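Local coordinates for Glucanase/chitosanase (Paenibacillus fukuinensis, PDB 4ZZ5), which probably hydrolyses chitosan and beta-glucans as a family 8 glycosidase; this chain is its second chitosan-binding CBM32 module, at residues E21-G24 with H25-D28. Numbering follows the deposited sequence.
Sequences ETAG and HEGD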
loop_
_atom_site.group_PDB
_atom_site.type_symbol
_atom_site.label_atom_id
_atom_site.label_comp_id
_atom_site.label_asym_id
_atom_site.label_seq_id
_atom_site.Cartn_x
_atom_site.Cartn_y
_atom_site.Cartn_z
ATOM N N GLU A 21 8.641 9.711 -6.254
ATOM C CA GLU A 21 8.754 10.526 -7.485
ATOM C C GLU A 21 9.498 11.782 -7.188
ATOM O O GLU A 21 10.320 12.167 -8.098
ATOM C CB GLU A 21 7.353 10.875 -7.896
ATOM C CG GLU A 21 7.153 11.772 -9.166
ATOM C CD GLU A 21 5.608 12.083 -9.351
ATOM O OE1 GLU A 21 4.957 12.531 -8.423
ATOM O OE2 GLU A 21 5.051 11.966 -10.421
ATOM N N THR A 22 9.260 12.401 -6.092
ATOM C CA THR A 22 9.754 13.769 -5.752
ATOM C C THR A 22 9.594 13.968 -4.260
ATOM O O THR A 22 8.686 13.312 -3.655
ATOM C CB THR A 22 8.942 14.822 -6.570
ATOM O OG1 THR A 22 9.655 16.030 -6.551
ATOM C CG2 THR A 22 7.673 15.052 -6.117
ATOM N N ALA A 23 10.317 14.875 -3.586
ATOM C CA ALA A 23 10.074 15.251 -2.306
ATOM C C ALA A 23 8.632 15.699 -2.150
ATOM O O ALA A 23 8.094 16.419 -3.041
ATOM C CB ALA A 23 10.994 16.346 -1.788
ATOM N N GLY A 24 7.977 15.390 -1.065
ATOM C CA GLY A 24 6.570 15.645 -0.875
ATOM C C GLY A 24 5.603 14.512 -1.322
ATOM O O GLY A 24 4.434 14.554 -0.994
ATOM N N HIS A 25 6.145 13.539 -2.050
ATOM C CA HIS A 25 5.411 12.346 -2.455
ATOM C C HIS A 25 5.882 11.078 -1.709
ATOM O O HIS A 25 5.811 9.981 -2.330
ATOM C CB HIS A 25 5.369 12.187 -3.936
ATOM C CG HIS A 25 4.382 13.052 -4.662
ATOM N ND1 HIS A 25 3.254 13.580 -4.196
ATOM C CD2 HIS A 25 4.392 13.380 -5.999
ATOM C CE1 HIS A 25 2.581 14.268 -5.148
ATOM N NE2 HIS A 25 3.274 14.141 -6.224
ATOM N N GLU A 26 6.368 11.209 -0.500
ATOM C CA GLU A 26 6.847 10.070 0.251
ATOM C C GLU A 26 5.688 9.202 0.777
ATOM O O GLU A 26 4.497 9.567 0.741
ATOM C CB GLU A 26 7.617 10.537 1.440
ATOM C CG GLU A 26 8.792 11.490 1.111
ATOM C CD GLU A 26 8.411 12.950 0.999
ATOM O OE1 GLU A 26 7.262 13.321 1.143
ATOM O OE2 GLU A 26 9.422 13.737 0.777
ATOM N N GLY A 27 6.077 8.004 1.269
ATOM C CA GLY A 27 5.068 7.038 1.778
ATOM C C GLY A 27 4.207 7.535 2.869
ATOM O O GLY A 27 3.053 7.202 2.970
ATOM N N ASP A 28 4.718 8.475 3.699
ATOM C CA ASP A 28 3.927 8.956 4.776
ATOM C C ASP A 28 2.670 9.713 4.299
ATOM O O ASP A 28 1.699 9.840 5.003
ATOM C CB ASP A 28 4.773 9.871 5.710
ATOM C CG ASP A 28 5.430 11.010 4.955
ATOM O OD1 ASP A 28 6.454 10.734 4.361
ATOM O OD2 ASP A 28 4.921 12.117 5.045
#
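Gly24 N donates to Glu26 OE2 at 2.9 Å, a nearly straight bond (165° at the hydrogen) that meets the oxygen from above the carboxylate plane. Glu26 manages this by bending at chi2 (86°), which folds the carboxylate back over the backbone of Gly24 and leaves OE2 3.5 Å from Ala23 CA. Its other oxygen, OE1, is in a salt bridge with Lys29, so the carboxylate links the turn to a cation further along the loop. With an alanine in place of Glu26, Gly24 N is likely to lose this acceptor and Lys29 this carboxylate. Within the turn itself, His25 N donates to Thr22 O at 3.0 Å. Thr22 CG2 comes obliquely to the His25 ring, 3.7 Å from His25 CD2, while the side chains of Glu21 and His25 lie side by side, pointing the same way. Glu21 OE2 is hydrogen-bonded to Tyr43, and the side chains of Glu21 and His25 both rest on Ala40 of strand 39-40. Gly24 takes a positive phi (90°), where a side chain would jam against the preceding carbonyl: this is a type II beta turn, set in a surface loop of the CBM32 beta-sandwich.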